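Local coordinates for tryptophan synthase alpha chain (Campylobacter jejuni, PDB 3THA) that serves as the alpha subunit of tryptophan synthase, cleaving indoleglycerol phosphate to indole and glyceraldehyde 3-phosphate in the last step of tryptophan biosynthesis, at the interface of chains A and B. Coordinates in Å, arbitrary orientation; residue numbers count along the deposited sequence, not the author numbering. Chains: chain A/B, Tryptophan synthase alpha chain.

Contact 1: the interface of chains A and B. Residues chain A 63, 66-67, 70; chain B 174-176, 206.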
loop_
_atom_site.group_PDB
_atom_site.type_symbol
_atom_site.label_atom_id
_atom_site.label_comp_id
_atom_site.label_asym_id
_atom_site.label_seq_id
_atom_site.Cartn_x
_atom_site.Cartn_y
_atom_site.Cartn_z
ATOM N N ASP A 63 -8.831 4.838 3.308
ATOM C CA ASP A 63 -9.850 5.282 4.295
ATOM C C ASP A 63 -10.989 4.274 4.608
ATOM O O ASP A 63 -11.467 4.156 5.763
ATOM C CB ASP A 63 -10.425 6.597 3.863
ATOM C CG ASP A 63 -9.422 7.743 3.970
ATOM O OD1 ASP A 63 -9.258 8.298 5.100
ATOM O OD2 ASP A 63 -8.832 8.106 2.920
ATOM N N LYS A 66 -9.705 1.706 7.215
ATOM C CA LYS A 66 -9.673 2.184 8.625
ATOM C C LYS A 66 -11.046 2.214 9.233
ATOM O O LYS A 66 -11.239 1.920 10.448
ATOM C CB LYS A 66 -9.124 3.597 8.700
ATOM C CG LYS A 66 -8.195 3.979 7.502
ATOM C CD LYS A 66 -7.191 5.104 7.840
ATOM C CE LYS A 66 -6.195 4.679 8.953
ATOM N NZ LYS A 66 -4.737 5.009 8.715
ATOM N N ILE A 67 -12.011 2.621 8.406
ATOM C CA ILE A 67 -13.378 2.640 8.839
ATOM C C ILE A 67 -13.745 1.196 9.083
ATOM O O ILE A 67 -14.256 0.843 10.144
ATOM C CB ILE A 67 -14.281 3.280 7.787
ATOM C CG1 ILE A 67 -13.939 4.768 7.689
ATOM C CG2 ILE A 67 -15.761 3.052 8.162
ATOM C CD1 ILE A 67 -14.518 5.515 6.552
ATOM N N ASP A 70 -12.638 0.147 12.585
ATOM C CA ASP A 70 -13.370 0.671 13.717
ATOM C C ASP A 70 -14.700 -0.067 13.948
ATOM O O ASP A 70 -15.142 -0.273 15.088
ATOM C CB ASP A 70 -13.508 2.182 13.554
ATOM C CG ASP A 70 -12.161 2.847 13.340
ATOM O OD1 ASP A 70 -11.218 2.495 14.078
ATOM O OD2 ASP A 70 -12.007 3.684 12.425
ATOM N N ILE B 174 -9.596 8.579 10.511
ATOM C CA ILE B 174 -10.562 9.434 9.838
ATOM C C ILE B 174 -11.958 8.971 10.176
ATOM O O ILE B 174 -12.917 9.702 9.941
ATOM C CB ILE B 174 -10.370 9.455 8.302
ATOM C CG1 ILE B 174 -10.022 8.055 7.768
ATOM C CG2 ILE B 174 -9.290 10.447 7.929
ATOM C CD1 ILE B 174 -11.205 7.049 7.664
ATOM N N GLY B 175 -12.066 7.766 10.733
ATOM C CA GLY B 175 -13.361 7.087 10.769
ATOM C C GLY B 175 -13.864 6.474 12.063
ATOM O O GLY B 175 -14.802 5.667 12.045
ATOM N N ILE B 176 -13.254 6.839 13.186
ATOM C CA ILE B 176 -13.781 6.394 14.481
ATOM C C ILE B 176 -15.078 7.175 14.734
ATOM O O ILE B 176 -16.015 6.662 15.355
ATOM C CB ILE B 176 -12.742 6.477 15.646
ATOM C CG1 ILE B 176 -11.395 5.916 15.200
ATOM C CG2 ILE B 176 -13.218 5.678 16.868
ATOM C CD1 ILE B 176 -10.283 6.171 16.172
ATOM N N PHE B 206 -0.624 10.699 8.064
ATOM C CA PHE B 206 -1.855 10.192 7.377
ATOM C C PHE B 206 -3.008 11.215 7.324
ATOM O O PHE B 206 -3.599 11.553 8.348
ATOM C CB PHE B 206 -2.381 8.802 7.867
ATOM C CG PHE B 206 -3.527 8.261 7.011
ATOM C CD1 PHE B 206 -3.274 7.366 5.980
ATOM C CD2 PHE B 206 -4.844 8.710 7.203
ATOM C CE1 PHE B 206 -4.308 6.918 5.162
ATOM C CE2 PHE B 206 -5.894 8.260 6.394
ATOM C CZ PHE B 206 -5.629 7.364 5.365
#
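B:Phe206 has CG anti to its backbone N (chi1 -173°), which sends its ring tip toward A:Lys66, while B:Ile174 sets CG1 in the crowded position between backbone N and carbonyl carbon (chi1 40°) and so faces A:Asp63 and A:Ile67. The chains are two TrpA-family TIM barrels, and here helix 60-70 of A lies against loop 174-176 and B:Phe206, with no polar bond between them. The lysine chain bends at its last two torsions, so CD packs on B:Phe206 CZ at 3.7 Å and NZ folds over the ring face, 3.8 Å from the centroid, as a cation-pi contact. A:Asp63 comes to the same ring from the rim: its carboxylate OD1 lies in the ring plane, 3.6 Å from CE2, with the two planes 60° apart. An amine over the face and a carboxylate at the C-H edge would both suit the charge pattern of the phenyl ring. A:Ile67 crosses B:Ile174 at about a right angle, CG1 meeting CD1 at 3.6 Å; the same CG1 lies 3.9 Å from B:Gly175 CA. At the helix end A:Asp70 lays its carboxylate across B:Ile176, CG to CG1 3.7 Å.

Contact 2: the interface of chains A and B. Residues chain A 52, 55, 96, 98, 124; chain B 96, 123-124.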
loop_
_atom_site.group_PDB
_atom_site.type_symbol
_atom_site.label_atom_id
_atom_site.label_comp_id
_atom_site.label_asym_id
_atom_site.label_seq_id
_atom_site.Cartn_x
_atom_site.Cartn_y
_atom_site.Cartn_z
ATOM N N SER A 52 -4.156 -4.166 9.493
ATOM C CA SER A 52 -3.517 -2.954 10.062
ATOM C C SER A 52 -4.030 -1.664 9.392
ATOM O O SER A 52 -4.545 -1.705 8.246
ATOM C CB SER A 52 -1.985 -3.033 9.882
ATOM O OG SER A 52 -1.619 -2.959 8.505
ATOM N N ILE A 55 -0.552 3.847 5.934
ATOM C CA ILE A 55 0.527 4.621 6.508
ATOM C C ILE A 55 0.664 6.087 6.073
ATOM O O ILE A 55 0.143 6.949 6.771
ATOM C CB ILE A 55 1.871 3.891 6.384
ATOM C CG1 ILE A 55 1.697 2.460 5.830
ATOM C CG2 ILE A 55 2.639 3.990 7.693
ATOM C CD1 ILE A 55 1.150 1.352 6.801
ATOM N N TYR A 96 -2.878 -8.488 3.058
ATOM C CA TYR A 96 -1.419 -8.461 3.340
ATOM C C TYR A 96 -0.973 -9.705 4.073
ATOM O O TYR A 96 -1.799 -10.393 4.718
ATOM C CB TYR A 96 -0.974 -7.203 4.093
ATOM C CG TYR A 96 -1.060 -5.962 3.219
ATOM C CD1 TYR A 96 -0.058 -5.676 2.283
ATOM C CD2 TYR A 96 -2.129 -5.094 3.313
ATOM C CE1 TYR A 96 -0.107 -4.542 1.476
ATOM C CE2 TYR A 96 -2.189 -3.942 2.502
ATOM C CZ TYR A 96 -1.167 -3.693 1.577
ATOM O OH TYR A 96 -1.187 -2.568 0.771
ATOM N N ASN A 98 0.819 -10.000 6.598
ATOM C CA ASN A 98 0.775 -9.904 8.057
ATOM C C ASN A 98 -0.487 -10.541 8.660
ATOM O O ASN A 98 -0.477 -11.033 9.757
ATOM C CB ASN A 98 0.996 -8.455 8.597
ATOM C CG ASN A 98 0.052 -7.380 7.962
ATOM O OD1 ASN A 98 -1.108 -7.633 7.655
ATOM N ND2 ASN A 98 0.574 -6.145 7.816
ATOM N N GLU A 124 2.514 -7.151 -2.334
ATOM C CA GLU A 124 3.824 -6.888 -1.784
ATOM C C GLU A 124 4.528 -8.145 -1.288
ATOM O O GLU A 124 5.632 -8.040 -0.796
ATOM C CB GLU A 124 3.804 -5.824 -0.646
ATOM C CG GLU A 124 3.237 -4.451 -0.999
ATOM C CD GLU A 124 3.659 -3.907 -2.397
ATOM O OE1 GLU A 124 4.861 -4.006 -2.810
ATOM O OE2 GLU A 124 2.752 -3.336 -3.058
ATOM N N TYR B 96 8.864 -1.077 1.472
ATOM C CA TYR B 96 8.302 -2.354 1.817
ATOM C C TYR B 96 9.406 -3.342 2.013
ATOM O O TYR B 96 10.513 -3.154 1.488
ATOM C CB TYR B 96 7.447 -2.831 0.711
ATOM C CG TYR B 96 6.169 -2.084 0.608
ATOM C CD1 TYR B 96 5.141 -2.375 1.460
ATOM C CD2 TYR B 96 5.984 -1.081 -0.346
ATOM C CE1 TYR B 96 3.956 -1.751 1.366
ATOM C CE2 TYR B 96 4.769 -0.425 -0.439
ATOM C CZ TYR B 96 3.753 -0.789 0.430
ATOM O OH TYR B 96 2.502 -0.209 0.413
ATOM N N PRO B 123 6.208 -0.391 6.000
ATOM C CA PRO B 123 4.787 -0.548 6.016
ATOM C C PRO B 123 4.475 -2.013 5.899
ATOM O O PRO B 123 5.120 -2.734 5.095
ATOM C CB PRO B 123 4.332 0.151 4.687
ATOM C CG PRO B 123 5.405 1.127 4.437
ATOM C CD PRO B 123 6.658 0.446 4.862
ATOM N N GLU B 124 3.436 -2.400 6.635
ATOM C CA GLU B 124 2.855 -3.723 6.623
ATOM C C GLU B 124 3.805 -4.816 7.147
ATOM O O GLU B 124 3.464 -6.019 7.094
ATOM C CB GLU B 124 2.258 -4.070 5.265
ATOM C CG GLU B 124 1.446 -2.922 4.609
ATOM C CD GLU B 124 0.142 -2.556 5.338
ATOM O OE1 GLU B 124 -0.221 -3.225 6.357
ATOM O OE2 GLU B 124 -0.497 -1.575 4.874
#
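One face of the A:Tyr96 ring carries the side chain of B:Glu124, with CG 3.8 Å above the plane over the centre and the carboxylate nearly parallel to the ring, 8° apart. In the two-fold twin, A:Glu124 lies on B:Tyr96 with its CG 3.6 Å above the plane, offset toward the rim, and the planes 18° apart. Each glutamate is bent at chi2, so it doubles back and presents its CH2 and the flat of its carboxylate to the phenol. B:Glu124 is gripped further by polar groups of A. The hydroxyl of A:Ser52, set between backbone N and carbonyl carbon, hydrogen-bonds through OG to carboxylate OE1 at 2.6 Å. The amide ND2 of A:Asn98, at the start of helix 97-103, donates to the B:Glu124 backbone O at 3.0 Å, approaching from above the carbonyl plane, 38° out of it; a weak bond of 3.4 Å also joins ND2 to OE1. The hydroxyl and, weakly, the amide may limit the carboxylate's rotation and might favour its ionised form; the better amide bond holds the main chain. Alongside, A:Ile55 crosses B:Pro123 at about a right angle, CG1 to CB 3.7 Å. The patch pins loop 123-124 of one barrel onto its copy around the two-fold axis, tying together the dimer seen in the crystal.

Contact 3: the interface of chains A and B. Residues chain A 53-59, 62, 66; chain B 94, 169, 171-172, 205-207, 227.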
loop_
_atom_site.group_PDB
_atom_site.type_symbol
_atom_site.label_atom_id
_atom_site.label_comp_id
_atom_site.label_asym_id
_atom_site.label_seq_id
_atom_site.Cartn_x
_atom_site.Cartn_y
_atom_site.Cartn_z
ATOM N N ASP A 53 -3.865 -0.517 10.068
ATOM C CA ASP A 53 -4.099 0.798 9.425
ATOM C C ASP A 53 -2.983 1.104 8.410
ATOM O O ASP A 53 -1.833 0.764 8.658
ATOM C CB ASP A 53 -4.150 1.928 10.446
ATOM C CG ASP A 53 -4.929 1.571 11.729
ATOM O OD1 ASP A 53 -4.707 0.448 12.264
ATOM O OD2 ASP A 53 -5.714 2.447 12.233
ATOM N N PRO A 54 -3.326 1.706 7.249
ATOM C CA PRO A 54 -2.404 2.286 6.232
ATOM C C PRO A 54 -1.590 3.498 6.689
ATOM O O PRO A 54 -1.934 4.135 7.675
ATOM C CB PRO A 54 -3.334 2.715 5.094
ATOM C CG PRO A 54 -4.777 2.446 5.599
ATOM C CD PRO A 54 -4.644 1.399 6.669
ATOM N N ILE A 55 -0.552 3.847 5.934
ATOM C CA ILE A 55 0.527 4.621 6.508
ATOM C C ILE A 55 0.664 6.087 6.073
ATOM O O ILE A 55 0.143 6.949 6.771
ATOM C CB ILE A 55 1.871 3.891 6.384
ATOM C CG1 ILE A 55 1.697 2.460 5.830
ATOM C CG2 ILE A 55 2.639 3.990 7.693
ATOM C CD1 ILE A 55 1.150 1.352 6.801
ATOM N N ALA A 56 1.362 6.378 4.963
ATOM C CA ALA A 56 1.727 7.787 4.604
ATOM C C ALA A 56 0.690 8.490 3.731
ATOM O O ALA A 56 1.013 9.438 3.031
ATOM C CB ALA A 56 3.107 7.854 3.928
ATOM N N ASP A 57 -0.564 8.047 3.847
ATOM C CA ASP A 57 -1.574 8.145 2.785
ATOM C C ASP A 57 -2.660 9.248 2.982
ATOM O O ASP A 57 -2.357 10.389 3.305
ATOM C CB ASP A 57 -2.216 6.741 2.610
ATOM C CG ASP A 57 -2.423 6.341 1.146
ATOM O OD1 ASP A 57 -2.229 7.191 0.244
ATOM O OD2 ASP A 57 -2.760 5.151 0.886
ATOM N N GLY A 58 -3.916 8.854 2.754
ATOM C CA GLY A 58 -5.107 9.696 2.872
ATOM C C GLY A 58 -6.238 9.239 1.939
ATOM O O GLY A 58 -7.319 9.838 1.985
ATOM N N GLU A 59 -5.997 8.178 1.138
ATOM C CA GLU A 59 -6.760 7.868 -0.139
ATOM C C GLU A 59 -7.979 6.910 -0.105
ATOM O O GLU A 59 -8.341 6.379 0.945
ATOM C CB GLU A 59 -5.810 7.431 -1.293
ATOM C CG GLU A 59 -6.090 8.171 -2.640
ATOM C CD GLU A 59 -5.231 7.660 -3.809
ATOM O OE1 GLU A 59 -4.344 8.402 -4.306
ATOM O OE2 GLU A 59 -5.444 6.501 -4.231
ATOM N N ALA A 62 -7.513 3.263 1.206
ATOM C CA ALA A 62 -6.999 3.340 2.571
ATOM C C ALA A 62 -8.050 3.801 3.608
ATOM O O ALA A 62 -8.201 3.178 4.665
ATOM C CB ALA A 62 -5.733 4.194 2.604
ATOM N N LYS A 66 -9.705 1.706 7.215
ATOM C CA LYS A 66 -9.673 2.184 8.625
ATOM C C LYS A 66 -11.046 2.214 9.233
ATOM O O LYS A 66 -11.239 1.920 10.448
ATOM C CB LYS A 66 -9.124 3.597 8.700
ATOM C CG LYS A 66 -8.195 3.979 7.502
ATOM C CD LYS A 66 -7.191 5.104 7.840
ATOM C CE LYS A 66 -6.195 4.679 8.953
ATOM N NZ LYS A 66 -4.737 5.009 8.715
HETATM N N MSE B 94 11.501 4.687 3.876
HETATM C CA MSE B 94 10.224 4.044 4.015
HETATM C C MSE B 94 10.137 3.163 2.781
HETATM O O MSE B 94 10.001 3.652 1.691
HETATM C CB MSE B 94 9.117 5.078 4.100
HETATM C CG MSE B 94 7.729 4.560 4.037
HETATM SE SE MSE B 94 6.660 5.890 4.988
HETATM C CE MSE B 94 4.921 5.303 4.554
ATOM N N TYR B 169 5.344 6.646 15.434
ATOM C CA TYR B 169 4.568 7.043 14.290
ATOM C C TYR B 169 3.143 6.792 14.687
ATOM O O TYR B 169 2.662 5.652 14.598
ATOM C CB TYR B 169 4.939 6.183 13.096
ATOM C CG TYR B 169 4.591 6.746 11.708
ATOM C CD1 TYR B 169 3.323 7.273 11.432
ATOM C CD2 TYR B 169 5.530 6.725 10.675
ATOM C CE1 TYR B 169 3.011 7.789 10.180
ATOM C CE2 TYR B 169 5.223 7.271 9.404
ATOM C CZ TYR B 169 3.955 7.771 9.170
ATOM O OH TYR B 169 3.613 8.271 7.918
ATOM N N LEU B 171 -0.432 7.056 13.625
ATOM C CA LEU B 171 -1.372 7.243 12.539
ATOM C C LEU B 171 -2.564 7.998 13.079
ATOM O O LEU B 171 -2.855 7.957 14.278
ATOM C CB LEU B 171 -1.798 5.912 11.920
ATOM C CG LEU B 171 -0.610 5.089 11.428
ATOM C CD1 LEU B 171 -1.035 3.741 10.939
ATOM C CD2 LEU B 171 0.118 5.815 10.343
ATOM N N ALA B 172 -3.218 8.736 12.201
ATOM C CA ALA B 172 -4.375 9.484 12.574
ATOM C C ALA B 172 -5.531 8.701 11.977
ATOM O O ALA B 172 -5.340 7.920 11.034
ATOM C CB ALA B 172 -4.282 10.877 12.008
ATOM N N GLY B 205 1.068 11.314 11.270
ATOM C CA GLY B 205 0.928 11.273 9.827
ATOM C C GLY B 205 -0.311 10.522 9.357
ATOM O O GLY B 205 -0.948 9.776 10.134
ATOM N N PHE B 206 -0.624 10.699 8.064
ATOM C CA PHE B 206 -1.855 10.192 7.377
ATOM C C PHE B 206 -3.008 11.215 7.324
ATOM O O PHE B 206 -3.599 11.553 8.348
ATOM C CB PHE B 206 -2.381 8.802 7.867
ATOM C CG PHE B 206 -3.527 8.261 7.011
ATOM C CD1 PHE B 206 -3.274 7.366 5.980
ATOM C CD2 PHE B 206 -4.844 8.710 7.203
ATOM C CE1 PHE B 206 -4.308 6.918 5.162
ATOM C CE2 PHE B 206 -5.894 8.260 6.394
ATOM C CZ PHE B 206 -5.629 7.364 5.365
ATOM N N GLY B 207 -3.304 11.703 6.115
ATOM C CA GLY B 207 -4.456 12.581 5.901
ATOM C C GLY B 207 -4.094 14.043 5.742
ATOM O O GLY B 207 -4.823 14.809 5.102
ATOM N N GLY B 227 2.489 13.260 3.389
ATOM C CA GLY B 227 2.768 12.196 2.394
ATOM C C GLY B 227 2.280 12.469 0.960
ATOM O O GLY B 227 2.919 13.178 0.163
#
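The backbone O of A:Asp57 accepts one hydrogen bond across the interface, from B:Gly207 N at 3.2 Å (152° at H); the N-H comes from above the carbonyl plane, 49° out of it. A:Asp57 is the predicted proton acceptor of the TrpA active site, and it is its main chain that takes this bond. The preceding B:Phe206 is sandwiched: A:Gly58 CA stands 3.4 Å above one face, toward the rim, with A:Asp57 O beside it, and the amine of A:Lys66 covers the other. A:Ile55 O meets the ring edge in plane, while A:Asp57 CB touches CE1 at 3.3 Å. The A:Lys66 amine also makes a weak bond to A:Pro54 O of its own chain, which may steady the loop a little. B:Leu171 fits under that loop, CD1 lying 3.6 Å from A:Asp53 CB and CD2 4.0 Å from A:Ile55 CA. A:Ile55, its CG1 almost eclipsing the backbone N (chi1 -7°), hangs CG2 over the rim of the B:Tyr169 ring, 4.3 Å above the plane. The extended selenomethionine B:Met94 brings CE up to A:Ile55 CB at 3.8 Å. Strands 90-94, 168-171 and 202-205 of B end here, at the catalytic mouth of the barrel. Loop 53-59 of one subunit thus plugs the partner's mouth, a pairing that may restrict access to that site.

Contact 1 and contact 3 have C-alpha centres about 10 Å apart and share A:Lys66 and B:Phe206; contact 2 lies about 12 Å from contact 3, with A:Ile55 in common, and about 16 Å from contact 1. Contact 3 therefore joins the helix 60-70 patch to the patch around the tyrosine–glutamate stacks, making one continuous surface repeated by the two-fold axis. The centres of contacts 1 and 2 are each about 11 Å from A:Asp57. Since the enzyme is a tetramer of two alpha and two beta chains, this alpha–alpha pairing may belong to the crystal or to the isolated subunit.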